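Local coordinates for apical membrane antigen 1 (Babesia divergens, PDB 4APM), which probably takes part in host cell invasion as a surface antigen of the moving junction, here represented by its ectodomain of domains I, II and III, at residues K18-K23 and E330-C335; A114-W119 and A130-N135; V401-S406 and T411-S416. All blocks are in the same frame, centred on the assembly; numbering follows the deposited sequence.

Interaction 1. Residues K18-K23 and E330-C335; sequences KFDLAK and EETPNC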
ATOM      1  N   LYS A  18       2.809 -10.815   3.884  1.00 28.64           N
ATOM      2  CA  LYS A  18       2.905  -9.647   3.004  1.00 26.96           C
ATOM      3  C   LYS A  18       2.634  -8.311   3.748  1.00 28.74           C
ATOM      4  O   LYS A  18       3.163  -7.258   3.370  1.00 27.62           O
ATOM      5  CB  LYS A  18       1.978  -9.819   1.791  1.00 27.73           C
ATOM      6  CG  LYS A  18       0.483  -9.834   2.098  1.00 26.81           C
ATOM      7  CD  LYS A  18      -0.347 -10.035   0.821  1.00 30.15           C
ATOM      8  CE  LYS A  18      -0.483 -11.519   0.447  1.00 29.08           C
ATOM      9  NZ  LYS A  18      -1.306 -12.254   1.478  1.00 31.03           N
ATOM     10  N   PHE A  19       1.858  -8.359   4.835  1.00 24.70           N
ATOM     11  CA  PHE A  19       1.370  -7.135   5.452  1.00 24.80           C
ATOM     12  C   PHE A  19       2.451  -6.543   6.358  1.00 26.40           C
ATOM     13  O   PHE A  19       2.378  -5.390   6.793  1.00 28.65           O
ATOM     14  CB  PHE A  19       0.052  -7.406   6.190  1.00 24.23           C
ATOM     15  CG  PHE A  19      -1.107  -7.660   5.259  1.00 24.70           C
ATOM     16  CD1 PHE A  19      -1.781  -6.592   4.660  1.00 22.97           C
ATOM     17  CD2 PHE A  19      -1.434  -8.959   4.863  1.00 23.46           C
ATOM     18  CE1 PHE A  19      -2.762  -6.813   3.689  1.00 22.92           C
ATOM     19  CE2 PHE A  19      -2.463  -9.191   3.930  1.00 27.35           C
ATOM     20  CZ  PHE A  19      -3.125  -8.114   3.339  1.00 23.93           C
ATOM     21  N   ASP A  20       3.483  -7.331   6.605  1.00 26.65           N
ATOM     22  CA  ASP A  20       4.638  -6.852   7.322  1.00 28.04           C
ATOM     23  C   ASP A  20       5.533  -6.108   6.332  1.00 28.26           C
ATOM     24  O   ASP A  20       6.503  -6.667   5.776  1.00 27.28           O
ATOM     25  CB  ASP A  20       5.367  -8.021   7.982  1.00 29.99           C
ATOM     26  CG  ASP A  20       6.462  -7.570   8.942  1.00 33.43           C
ATOM     27  OD1 ASP A  20       6.850  -6.373   8.933  1.00 29.93           O
ATOM     28  OD2 ASP A  20       6.943  -8.438   9.692  1.00 38.58           O
ATOM     29  N   LEU A  21       5.166  -4.845   6.095  1.00 27.10           N
ATOM     30  CA  LEU A  21       5.808  -4.007   5.090  1.00 26.63           C
ATOM     31  C   LEU A  21       7.304  -3.696   5.351  1.00 26.64           C
ATOM     32  O   LEU A  21       8.059  -3.458   4.392  1.00 26.53           O
ATOM     33  CB  LEU A  21       4.974  -2.724   4.868  1.00 25.13           C
ATOM     34  CG  LEU A  21       3.710  -3.003   4.011  1.00 24.62           C
ATOM     35  CD1 LEU A  21       2.715  -1.863   4.119  1.00 23.78           C
ATOM     36  CD2 LEU A  21       4.091  -3.199   2.546  1.00 20.34           C
ATOM     37  N   ALA A  22       7.746  -3.749   6.621  1.00 25.46           N
ATOM     38  CA  ALA A  22       9.191  -3.694   6.927  1.00 27.07           C
ATOM     39  C   ALA A  22       9.956  -4.827   6.216  1.00 27.72           C
ATOM     40  O   ALA A  22      11.082  -4.633   5.760  1.00 28.50           O
ATOM     41  CB  ALA A  22       9.451  -3.740   8.445  1.00 27.10           C
ATOM     42  N   LYS A  23       9.350  -6.014   6.149  1.00 28.58           N
ATOM     43  CA  LYS A  23       9.960  -7.146   5.419  1.00 30.96           C
ATOM     44  C   LYS A  23       9.661  -7.160   3.924  1.00 30.52           C
ATOM     45  O   LYS A  23      10.559  -7.381   3.144  1.00 29.96           O
ATOM     46  CB  LYS A  23       9.531  -8.494   5.987  1.00 29.24           C
ATOM     47  CG  LYS A  23       9.811  -8.715   7.457  1.00 36.23           C
ATOM     48  CD  LYS A  23       9.660 -10.214   7.734  1.00 38.43           C
ATOM     49  CE  LYS A  23       9.290 -10.503   9.174  1.00 48.63           C
ATOM     50  NZ  LYS A  23      10.355 -10.125  10.141  1.00 48.80           N
ATOM     51  N   GLU A 330      -0.807   1.742  13.194  1.00 29.90           N
ATOM     52  CA  GLU A 330       0.624   1.774  13.068  1.00 33.12           C
ATOM     53  C   GLU A 330       1.308   0.527  13.596  1.00 34.00           C
ATOM     54  O   GLU A 330       2.530   0.446  13.565  1.00 35.87           O
ATOM     55  CB  GLU A 330       1.209   3.029  13.719  1.00 34.74           C
ATOM     56  CG  GLU A 330       1.196   3.035  15.247  1.00 36.14           C
ATOM     57  CD  GLU A 330       1.526   4.414  15.797  1.00 40.47           C
ATOM     58  OE1 GLU A 330       2.228   5.201  15.112  1.00 39.88           O
ATOM     59  OE2 GLU A 330       1.040   4.736  16.891  1.00 44.00           O
ATOM     60  N   GLU A 331       0.522  -0.440  14.062  1.00 32.91           N
ATOM     61  CA  GLU A 331       1.068  -1.722  14.473  1.00 34.94           C
ATOM     62  C   GLU A 331       0.930  -2.699  13.321  1.00 35.19           C
ATOM     63  O   GLU A 331      -0.046  -2.637  12.548  1.00 33.08           O
ATOM     64  CB  GLU A 331       0.324  -2.262  15.703  1.00 35.35           C
ATOM     65  CG  GLU A 331       0.402  -1.365  16.938  1.00 43.76           C
ATOM     66  CD  GLU A 331      -0.544  -1.812  18.055  1.00 56.78           C
ATOM     67  OE1 GLU A 331      -0.905  -3.022  18.104  1.00 59.38           O
ATOM     68  OE2 GLU A 331      -0.935  -0.950  18.883  1.00 57.93           O
ATOM     69  N   THR A 332       1.870  -3.631  13.237  1.00 31.17           N
ATOM     70  CA  THR A 332       1.890  -4.589  12.148  1.00 32.43           C
ATOM     71  C   THR A 332       0.755  -5.596  12.329  1.00 32.47           C
ATOM     72  O   THR A 332       0.644  -6.209  13.370  1.00 35.83           O
ATOM     73  CB  THR A 332       3.246  -5.316  12.086  1.00 30.32           C
ATOM     74  OG1 THR A 332       4.285  -4.368  11.837  1.00 33.70           O
ATOM     75  CG2 THR A 332       3.256  -6.346  10.977  1.00 31.28           C
ATOM     76  N   PRO A 333      -0.140  -5.719  11.339  1.00 33.48           N
ATOM     77  CA  PRO A 333      -1.192  -6.725  11.511  1.00 32.34           C
ATOM     78  C   PRO A 333      -0.631  -8.130  11.311  1.00 36.58           C
ATOM     79  O   PRO A 333       0.303  -8.318  10.509  1.00 34.23           O
ATOM     80  CB  PRO A 333      -2.176  -6.405  10.382  1.00 33.43           C
ATOM     81  CG  PRO A 333      -1.821  -5.028   9.915  1.00 34.05           C
ATOM     82  CD  PRO A 333      -0.355  -4.878  10.151  1.00 32.66           C
ATOM     83  N   ASN A 334      -1.189  -9.105  12.029  1.00 33.95           N
ATOM     84  CA  ASN A 334      -0.840 -10.518  11.807  1.00 35.40           C
ATOM     85  C   ASN A 334      -2.058 -11.456  11.799  1.00 37.43           C
ATOM     86  O   ASN A 334      -1.908 -12.682  11.734  1.00 34.05           O
ATOM     87  CB  ASN A 334       0.255 -11.012  12.790  1.00 33.44           C
ATOM     88  CG  ASN A 334      -0.230 -11.084  14.238  1.00 36.24           C
ATOM     89  OD1 ASN A 334      -1.423 -11.242  14.497  1.00 35.16           O
ATOM     90  ND2 ASN A 334       0.704 -10.965  15.188  1.00 37.09           N
ATOM     91  N   CYS A 335      -3.257 -10.865  11.794  1.00 36.60           N
ATOM     92  CA  CYS A 335      -4.493 -11.597  11.462  1.00 36.01           C
ATOM     93  C   CYS A 335      -5.608 -10.637  11.039  1.00 37.62           C
ATOM     94  O   CYS A 335      -5.482  -9.406  11.169  1.00 38.79           O
ATOM     95  CB  CYS A 335      -4.958 -12.398  12.669  1.00 38.67           C
ATOM     96  SG  CYS A 335      -5.277 -11.314  14.075  1.00 41.60           S
TER
HETATM   97  O   HOH W   1       5.598  -4.058   9.647  1.00 29.57           O
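Asp-20 and Thr-332 meet through a methyl group and one shared water. CG2 of Thr-332 rests against CA, CB and CG of Asp-20, at 3.9 Å from CA, and OD1 is hardly farther. The polar branches are joined by the water. It donates to OD1 of Asp-20 at 2.7 Å, and it is also hydrogen-bonded to OG1 of Thr-332, at 2.6 Å. Thr-332 can serve both contacts because its branches diverge at CB: CG2 is anti to the backbone N, while OG1 is anti to the carbonyl carbon (chi1 -62°). Beside this pair, the backbone oxygen of Phe-19 lies 4.4 Å from CD of Pro-333, a loose contact. The same oxygen is about as far from the Thr-332 methyl. The ring of Phe-19 turns from the contact and packs on Pro-218.

Further out, Asp-20 occupies the N-cap position, just before helix 21-24, and is the centre of an inverse gamma turn. Its OD2 has a long salt bridge to NZ of Lys-23, at 3.8 Å. Trp-316 of strand 316-320 donates from NE1 to the carbonyl of Phe-19, and its side chain also touches Thr-332 and Pro-333. Thr-332 O accepts a bond from Arg-229.

The link between the two segments is therefore light: a methyl contact, a loose contact of the Phe-19 carbonyl with Pro-333 and Thr-332, and one bridging water. The neighbouring lysine and the helix start would probably favour a charged Asp-20, a strong acceptor for that water.

Interaction 2. Residues A114-W119 and A130-N135; sequences ADLVRW and AEYAGN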
ATOM      1  N   ALA A 114       4.918  -3.663 -24.488  1.00 28.93           N
ATOM      2  CA  ALA A 114       5.240  -4.546 -25.620  1.00 29.81           C
ATOM      3  C   ALA A 114       6.724  -4.424 -25.989  1.00 27.91           C
ATOM      4  O   ALA A 114       7.388  -5.423 -26.250  1.00 25.94           O
ATOM      5  CB  ALA A 114       4.352  -4.216 -26.829  1.00 27.19           C
ATOM      6  N   ASP A 115       7.230  -3.194 -26.002  1.00 28.61           N
ATOM      7  CA  ASP A 115       8.665  -2.954 -26.182  1.00 32.53           C
ATOM      8  C   ASP A 115       9.539  -3.785 -25.251  1.00 28.99           C
ATOM      9  O   ASP A 115      10.458  -4.470 -25.682  1.00 28.28           O
ATOM     10  CB  ASP A 115       8.977  -1.471 -26.009  1.00 33.94           C
ATOM     11  CG  ASP A 115       8.756  -0.685 -27.287  1.00 36.65           C
ATOM     12  OD1 ASP A 115       8.557  -1.327 -28.335  1.00 39.52           O
ATOM     13  OD2 ASP A 115       8.798   0.563 -27.248  1.00 43.07           O
ATOM     14  N   LEU A 116       9.201  -3.749 -23.975  1.00 31.19           N
ATOM     15  CA  LEU A 116       9.906  -4.493 -22.964  1.00 29.74           C
ATOM     16  C   LEU A 116       9.861  -6.009 -23.242  1.00 32.53           C
ATOM     17  O   LEU A 116      10.903  -6.681 -23.160  1.00 31.30           O
ATOM     18  CB  LEU A 116       9.349  -4.141 -21.568  1.00 30.65           C
ATOM     19  CG  LEU A 116      10.165  -3.225 -20.617  1.00 34.88           C
ATOM     20  CD1 LEU A 116      11.179  -2.332 -21.319  1.00 33.80           C
ATOM     21  CD2 LEU A 116       9.316  -2.435 -19.613  1.00 30.69           C
ATOM     22  N   VAL A 117       8.699  -6.549 -23.638  1.00 30.16           N
ATOM     23  CA  VAL A 117       8.694  -7.949 -24.101  1.00 31.17           C
ATOM     24  C   VAL A 117       9.521  -8.208 -25.391  1.00 33.46           C
ATOM     25  O   VAL A 117      10.320  -9.158 -25.443  1.00 31.40           O
ATOM     26  CB  VAL A 117       7.323  -8.697 -23.979  1.00 34.79           C
ATOM     27  CG1 VAL A 117       6.154  -7.753 -23.928  1.00 35.52           C
ATOM     28  CG2 VAL A 117       7.138  -9.829 -25.009  1.00 28.38           C
ATOM     29  N   ARG A 118       9.479  -7.256 -26.320  1.00 31.19           N
ATOM     30  CA  ARG A 118      10.301  -7.293 -27.536  1.00 34.29           C
ATOM     31  C   ARG A 118      11.788  -7.476 -27.090  1.00 37.77           C
ATOM     32  O   ARG A 118      12.512  -8.350 -27.608  1.00 33.43           O
ATOM     33  CB  ARG A 118      10.058  -5.987 -28.358  1.00 33.33           C
ATOM     34  CG  ARG A 118      10.125  -6.058 -29.893  1.00 38.23           C
ATOM     35  CD  ARG A 118       8.825  -5.595 -30.621  1.00 40.97           C
ATOM     36  NE  ARG A 118       8.292  -4.305 -30.187  1.00 38.83           N
ATOM     37  CZ  ARG A 118       7.015  -3.914 -30.299  1.00 43.32           C
ATOM     38  NH1 ARG A 118       6.112  -4.698 -30.871  1.00 50.53           N
ATOM     39  NH2 ARG A 118       6.637  -2.721 -29.839  1.00 36.28           N
ATOM     40  N   TRP A 119      12.169  -6.777 -26.016  1.00 34.53           N
ATOM     41  CA  TRP A 119      13.577  -6.703 -25.574  1.00 30.36           C
ATOM     42  C   TRP A 119      14.015  -7.821 -24.671  1.00 30.35           C
ATOM     43  O   TRP A 119      15.132  -7.805 -24.133  1.00 30.73           O
ATOM     44  CB  TRP A 119      13.851  -5.360 -24.918  1.00 27.95           C
ATOM     45  CG  TRP A 119      13.656  -4.245 -25.888  1.00 31.05           C
ATOM     46  CD1 TRP A 119      13.721  -4.319 -27.284  1.00 31.91           C
ATOM     47  CD2 TRP A 119      13.347  -2.842 -25.593  1.00 33.00           C
ATOM     48  NE1 TRP A 119      13.475  -3.095 -27.847  1.00 32.78           N
ATOM     49  CE2 TRP A 119      13.259  -2.161 -26.888  1.00 32.15           C
ATOM     50  CE3 TRP A 119      13.152  -2.109 -24.433  1.00 31.00           C
ATOM     51  CZ2 TRP A 119      12.990  -0.812 -26.986  1.00 34.61           C
ATOM     52  CZ3 TRP A 119      12.913  -0.741 -24.543  1.00 31.94           C
ATOM     53  CH2 TRP A 119      12.804  -0.113 -25.786  1.00 30.51           C
ATOM     54  N   ALA A 130      10.507  -2.354 -13.772  1.00 25.92           N
ATOM     55  CA  ALA A 130      11.469  -2.232 -12.655  1.00 29.42           C
ATOM     56  C   ALA A 130      12.846  -2.728 -13.084  1.00 27.16           C
ATOM     57  O   ALA A 130      13.853  -2.093 -12.795  1.00 27.99           O
ATOM     58  CB  ALA A 130      10.988  -3.023 -11.440  1.00 23.60           C
ATOM     59  N   GLU A 131      12.869  -3.859 -13.781  1.00 26.47           N
ATOM     60  CA  GLU A 131      14.120  -4.443 -14.278  1.00 28.16           C
ATOM     61  C   GLU A 131      14.727  -3.516 -15.336  1.00 30.11           C
ATOM     62  O   GLU A 131      15.928  -3.284 -15.380  1.00 30.96           O
ATOM     63  CB  GLU A 131      13.840  -5.834 -14.871  1.00 27.80           C
ATOM     64  CG  GLU A 131      15.089  -6.616 -15.302  1.00 30.99           C
ATOM     65  CD  GLU A 131      14.760  -8.022 -15.768  0.70 26.00           C
ATOM     66  OE1 GLU A 131      13.615  -8.462 -15.563  0.70 25.71           O
ATOM     67  OE2 GLU A 131      15.642  -8.696 -16.339  0.70 29.66           O
ATOM     68  N   TYR A 132      13.875  -2.895 -16.123  1.00 29.91           N
ATOM     69  CA  TYR A 132      14.368  -2.001 -17.132  1.00 30.10           C
ATOM     70  C   TYR A 132      15.020  -0.767 -16.475  1.00 30.27           C
ATOM     71  O   TYR A 132      16.100  -0.334 -16.879  1.00 28.10           O
ATOM     72  CB  TYR A 132      13.219  -1.610 -18.058  1.00 29.64           C
ATOM     73  CG  TYR A 132      13.607  -0.606 -19.107  1.00 29.83           C
ATOM     74  CD1 TYR A 132      14.456  -0.961 -20.149  1.00 30.59           C
ATOM     75  CD2 TYR A 132      13.091   0.682 -19.083  1.00 27.04           C
ATOM     76  CE1 TYR A 132      14.810  -0.043 -21.123  1.00 30.77           C
ATOM     77  CE2 TYR A 132      13.431   1.600 -20.048  1.00 28.48           C
ATOM     78  CZ  TYR A 132      14.282   1.222 -21.081  1.00 31.28           C
ATOM     79  OH  TYR A 132      14.639   2.132 -22.056  1.00 31.63           O
ATOM     80  N   ALA A 133      14.360  -0.209 -15.460  1.00 27.78           N
ATOM     81  CA  ALA A 133      14.949   0.870 -14.677  1.00 26.92           C
ATOM     82  C   ALA A 133      16.302   0.423 -14.075  1.00 28.57           C
ATOM     83  O   ALA A 133      17.258   1.205 -14.030  1.00 27.77           O
ATOM     84  CB  ALA A 133      13.982   1.324 -13.576  1.00 25.87           C
ATOM     85  N   GLY A 134      16.383  -0.848 -13.672  1.00 26.01           N
ATOM     86  CA  GLY A 134      17.610  -1.418 -13.120  1.00 27.44           C
ATOM     87  C   GLY A 134      18.789  -1.596 -14.075  1.00 29.18           C
ATOM     88  O   GLY A 134      19.918  -1.773 -13.628  1.00 26.46           O
ATOM     89  N   ASN A 135      18.524  -1.528 -15.385  1.00 29.96           N
ATOM     90  CA  ASN A 135      19.548  -1.647 -16.423  1.00 30.41           C
ATOM     91  C   ASN A 135      19.984  -0.310 -17.048  1.00 34.02           C
ATOM     92  O   ASN A 135      20.634  -0.313 -18.104  1.00 33.11           O
ATOM     93  CB  ASN A 135      19.018  -2.504 -17.579  1.00 31.02           C
ATOM     94  CG  ASN A 135      18.928  -3.970 -17.228  1.00 29.84           C
ATOM     95  OD1 ASN A 135      19.615  -4.448 -16.329  1.00 32.27           O
ATOM     96  ND2 ASN A 135      18.062  -4.684 -17.918  1.00 27.63           N
TER
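Two short helices, 113-118 and 125-134, pack here beside the calcium-binding loop that holds Gly-120 and Asp-122. The contact is apolar and centres on the ring of Tyr-132. Leu-116 places CD1 over one face of that ring, a CH-pi contact with CD1 4.0 Å from the ring centroid and 26° off the normal. CD1 of Leu-116 sits off-centre, toward the rim, 3.7 Å from CG of Tyr-132. The leucine crosses the tyrosine at about a right angle. CG of Tyr-132 is anti to the backbone N (chi1 176°), which carries the ring out toward helix 113-118. The ring also meets Trp-119, just after that helix, whose CZ3 is 4.0 Å from CE1 of Tyr-132. The two rings are oblique, with planes at 33° and centroids 6.0 Å apart.

The hydroxyl of Tyr-132 is hydrogen-bonded to the carbonyl of Leu-108, so the far end of the ring is held as well. Tyr-121 touches both Leu-116 and Tyr-132. Val-111 of strand 111-112 and Cys-159 of strand 158-161 also touch both residues, placing the pair over these two strands, with helix 125-134 reaching strand 150-153.

Interaction 3. Residues V401-S406 and T411-S416; sequences VHEKYS and TYYYCS. With ACT (acetate ion), chain D.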
ATOM      1  N   VAL A 401     -26.085 -15.929  19.074  1.00 55.22           N
ATOM      2  CA  VAL A 401     -25.377 -16.037  17.805  1.00 53.20           C
ATOM      3  C   VAL A 401     -26.282 -15.572  16.686  1.00 53.00           C
ATOM      4  O   VAL A 401     -27.447 -15.945  16.638  1.00 58.73           O
ATOM      5  CB  VAL A 401     -24.913 -17.476  17.521  1.00 50.13           C
ATOM      6  CG1 VAL A 401     -24.223 -17.543  16.162  1.00 51.56           C
ATOM      7  CG2 VAL A 401     -23.970 -17.959  18.610  1.00 48.19           C
ATOM      8  N   HIS A 402     -25.767 -14.690  15.836  1.00 50.86           N
ATOM      9  CA  HIS A 402     -26.507 -14.240  14.668  1.00 49.20           C
ATOM     10  C   HIS A 402     -25.784 -14.653  13.429  1.00 49.06           C
ATOM     11  O   HIS A 402     -24.642 -15.103  13.479  1.00 44.65           O
ATOM     12  CB  HIS A 402     -26.660 -12.717  14.661  1.00 50.78           C
ATOM     13  CG  HIS A 402     -27.396 -12.164  15.853  1.00 48.89           C
ATOM     14  ND1 HIS A 402     -28.521 -11.420  15.730  1.00 47.06           N
ATOM     15  CD2 HIS A 402     -27.125 -12.248  17.218  1.00 43.80           C
ATOM     16  CE1 HIS A 402     -28.956 -11.074  16.951  1.00 51.48           C
ATOM     17  NE2 HIS A 402     -28.085 -11.559  17.861  1.00 46.61           N
ATOM     18  N   GLU A 403     -26.441 -14.463  12.298  1.00 51.72           N
ATOM     19  CA  GLU A 403     -25.842 -14.723  11.012  1.00 52.50           C
ATOM     20  C   GLU A 403     -25.868 -13.449  10.204  1.00 51.26           C
ATOM     21  O   GLU A 403     -26.842 -12.691  10.253  1.00 49.61           O
ATOM     22  CB  GLU A 403     -26.593 -15.833  10.283  1.00 53.11           C
ATOM     23  CG  GLU A 403     -26.162 -17.214  10.733  1.00 61.78           C
ATOM     24  CD  GLU A 403     -27.233 -18.264  10.525  1.00 67.18           C
ATOM     25  OE1 GLU A 403     -27.739 -18.378   9.386  1.00 59.80           O
ATOM     26  OE2 GLU A 403     -27.554 -18.982  11.503  1.00 70.60           O
ATOM     27  N   LYS A 404     -24.771 -13.183   9.507  1.00 42.36           N
ATOM     28  CA  LYS A 404     -24.695 -12.031   8.633  1.00 45.24           C
ATOM     29  C   LYS A 404     -24.139 -12.466   7.295  1.00 41.09           C
ATOM     30  O   LYS A 404     -23.336 -13.401   7.221  1.00 43.94           O
ATOM     31  CB  LYS A 404     -23.812 -10.941   9.264  1.00 47.79           C
ATOM     32  CG  LYS A 404     -23.774  -9.650   8.471  1.00 43.63           C
ATOM     33  CD  LYS A 404     -24.010  -8.445   9.367  1.00 49.78           C
ATOM     34  CE  LYS A 404     -23.821  -7.159   8.579  1.00 51.88           C
ATOM     35  NZ  LYS A 404     -23.540  -5.973   9.437  1.00 62.21           N
ATOM     36  N   TYR A 405     -24.591 -11.808   6.239  1.00 39.55           N
ATOM     37  CA  TYR A 405     -24.054 -12.037   4.909  1.00 44.56           C
ATOM     38  C   TYR A 405     -22.760 -11.272   4.703  1.00 46.58           C
ATOM     39  O   TYR A 405     -22.681 -10.107   5.067  1.00 46.15           O
ATOM     40  CB  TYR A 405     -25.053 -11.585   3.854  1.00 45.39           C
ATOM     41  CG  TYR A 405     -24.560 -11.767   2.443  1.00 51.36           C
ATOM     42  CD1 TYR A 405     -24.580 -13.024   1.829  1.00 50.60           C
ATOM     43  CD2 TYR A 405     -24.066 -10.689   1.718  1.00 56.16           C
ATOM     44  CE1 TYR A 405     -24.105 -13.199   0.540  1.00 52.65           C
ATOM     45  CE2 TYR A 405     -23.603 -10.851   0.424  1.00 57.14           C
ATOM     46  CZ  TYR A 405     -23.622 -12.102  -0.162  1.00 54.71           C
ATOM     47  OH  TYR A 405     -23.161 -12.245  -1.456  1.00 61.07           O
ATOM     48  N   SER A 406     -21.775 -11.919   4.071  1.00 45.36           N
ATOM     49  CA  SER A 406     -20.607 -11.226   3.501  1.00 44.71           C
ATOM     50  C   SER A 406     -20.419 -11.607   2.041  1.00 42.64           C
ATOM     51  O   SER A 406     -20.539 -12.774   1.701  1.00 42.85           O
ATOM     52  CB  SER A 406     -19.341 -11.597   4.280  1.00 42.80           C
ATOM     53  OG  SER A 406     -18.770 -12.784   3.769  1.00 45.22           O
ATOM     54  N   THR A 411     -22.371 -16.339   4.300  1.00 40.42           N
ATOM     55  CA  THR A 411     -22.873 -16.184   5.667  1.00 39.19           C
ATOM     56  C   THR A 411     -21.785 -16.420   6.712  1.00 39.84           C
ATOM     57  O   THR A 411     -21.025 -17.392   6.634  1.00 40.59           O
ATOM     58  CB  THR A 411     -24.048 -17.161   5.970  1.00 42.34           C
ATOM     59  OG1 THR A 411     -24.997 -17.114   4.904  1.00 43.56           O
ATOM     60  CG2 THR A 411     -24.761 -16.791   7.275  1.00 38.70           C
ATOM     61  N   TYR A 412     -21.761 -15.572   7.736  1.00 39.35           N
ATOM     62  CA  TYR A 412     -20.880 -15.808   8.870  1.00 37.37           C
ATOM     63  C   TYR A 412     -21.601 -15.406  10.135  1.00 36.68           C
ATOM     64  O   TYR A 412     -22.689 -14.863  10.072  1.00 41.82           O
ATOM     65  CB  TYR A 412     -19.563 -15.014   8.709  1.00 39.05           C
ATOM     66  CG  TYR A 412     -19.727 -13.514   8.857  1.00 34.41           C
ATOM     67  CD1 TYR A 412     -20.178 -12.738   7.795  1.00 31.26           C
ATOM     68  CD2 TYR A 412     -19.450 -12.878  10.070  1.00 35.17           C
ATOM     69  CE1 TYR A 412     -20.374 -11.376   7.940  1.00 34.66           C
ATOM     70  CE2 TYR A 412     -19.628 -11.506  10.218  1.00 35.84           C
ATOM     71  CZ  TYR A 412     -20.089 -10.766   9.147  1.00 33.64           C
ATOM     72  OH  TYR A 412     -20.275  -9.414   9.277  1.00 36.35           O
ATOM     73  N   TYR A 413     -20.942 -15.588  11.272  1.00 42.51           N
ATOM     74  CA  TYR A 413     -21.592 -15.521  12.575  1.00 46.98           C
ATOM     75  C   TYR A 413     -20.994 -14.457  13.473  1.00 50.35           C
ATOM     76  O   TYR A 413     -19.768 -14.260  13.493  1.00 48.56           O
ATOM     77  CB  TYR A 413     -21.506 -16.878  13.271  1.00 45.69           C
ATOM     78  CG  TYR A 413     -21.951 -17.984  12.367  1.00 52.97           C
ATOM     79  CD1 TYR A 413     -23.308 -18.249  12.186  1.00 48.10           C
ATOM     80  CD2 TYR A 413     -21.028 -18.683  11.587  1.00 53.24           C
ATOM     81  CE1 TYR A 413     -23.729 -19.232  11.318  1.00 49.30           C
ATOM     82  CE2 TYR A 413     -21.443 -19.667  10.702  1.00 54.49           C
ATOM     83  CZ  TYR A 413     -22.796 -19.935  10.579  1.00 54.12           C
ATOM     84  OH  TYR A 413     -23.218 -20.903   9.713  1.00 54.31           O
ATOM     85  N   TYR A 414     -21.863 -13.809  14.250  1.00 46.73           N
ATOM     86  CA  TYR A 414     -21.426 -12.897  15.290  1.00 50.79           C
ATOM     87  C   TYR A 414     -22.195 -13.052  16.609  1.00 53.25           C
ATOM     88  O   TYR A 414     -23.303 -13.593  16.644  1.00 51.20           O
ATOM     89  CB  TYR A 414     -21.438 -11.445  14.790  1.00 42.66           C
ATOM     90  CG  TYR A 414     -22.801 -10.824  14.578  1.00 41.01           C
ATOM     91  CD1 TYR A 414     -23.480 -10.976  13.372  1.00 41.70           C
ATOM     92  CD2 TYR A 414     -23.347  -9.967  15.529  1.00 44.72           C
ATOM     93  CE1 TYR A 414     -24.700 -10.355  13.150  1.00 38.37           C
ATOM     94  CE2 TYR A 414     -24.576  -9.356  15.322  1.00 42.04           C
ATOM     95  CZ  TYR A 414     -25.240  -9.544  14.129  1.00 41.11           C
ATOM     96  OH  TYR A 414     -26.447  -8.906  13.915  1.00 43.34           O
ATOM     97  N   CYS A 415     -21.581 -12.582  17.690  1.00 54.26           N
ATOM     98  CA  CYS A 415     -22.150 -12.691  19.018  1.00 57.49           C
ATOM     99  C   CYS A 415     -22.707 -11.369  19.517  1.00 63.78           C
ATOM    100  O   CYS A 415     -21.956 -10.415  19.736  1.00 68.22           O
ATOM    101  CB  CYS A 415     -21.104 -13.175  19.993  1.00 59.52           C
ATOM    102  SG  CYS A 415     -21.826 -13.609  21.578  1.00 66.58           S
ATOM    103  N   SER A 416     -24.015 -11.339  19.745  1.00 56.10           N
ATOM    104  CA  SER A 416     -24.721 -10.110  20.057  1.00 56.84           C
ATOM    105  C   SER A 416     -25.545 -10.260  21.346  1.00 66.13           C
ATOM    106  O   SER A 416     -25.825 -11.380  21.784  1.00 70.37           O
ATOM    107  CB  SER A 416     -25.615  -9.738  18.884  1.00 57.56           C
ATOM    108  OG  SER A 416     -26.476  -8.678  19.218  1.00 61.71           O
TER
HETATM  109  C   ACT D1513     -21.545  -6.781  12.598  1.00 63.72           C
HETATM  110  O   ACT D1513     -21.755  -6.645  13.822  1.00 67.74           O
HETATM  111  OXT ACT D1513     -22.170  -6.094  11.765  1.00 65.76           O
HETATM  112  CH3 ACT D1513     -20.532  -7.790  12.122  1.00 56.99           C
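Strands 400-406 and 410-416 form an antiparallel beta hairpin at the edge of a mixed sheet. Four backbone hydrogen bonds join them, through the hydrogen-bonded pairs His-402 with Tyr-414 and Lys-404 with Tyr-412. Lys-404 N to Tyr-412 O is short, 2.7 Å. The bond from Tyr-414 N to His-402 O is longer, 3.2 Å, and comes from above the carbonyl plane.

Aromatic contacts fill the face that carries these two pairs. The rings of His-402 and Tyr-414 form an offset stack, with planes at 20°. CB of His-402 also lies over the Tyr-414 ring, 3.7 Å from its centroid. Lys-404 runs alongside Tyr-412 and sets CB over its ring face. Both tyrosines have CG between the backbone N and the carbonyl carbon (chi1 near 70°), which turns their rings toward the partner strand.

On the other face, CG of Glu-403 is 3.2 Å from CE1 of Tyr-413. The two side chains run the same way, and OE2 pairs with Arg-392.

Polar ends reach beyond the hairpin. Tyr-412 OH accepts a hydrogen bond from Ala-340 N, and His-402 NE2 donates one to Glu-418 O. Lys-404 NZ donates to OXT of an acetate, probably from the crystallisation liquor, at 2.7 Å.

In the fold
From the N terminus, residues 18-23 come first, but interaction 1 closes only when the chain returns at 330-335, after 306 intervening residues. It joins the segment after helix 8-16, near the N terminus, to the loop between strands 325-329 and 335-339. Interaction 2 is nested inside that long loop. It closes a short one, with ten residues between 114-119 and 130-135, beside the five-stranded sheet. Interaction 3 follows in series, as a local hairpin near the C-terminal end. Strand 335-339, reached at the end of interaction 1, belongs to the same mixed sheet. None cross or touch. Interactions 2 and 3 lie on opposite sides of the chain's centre, about 49 Å apart between centres.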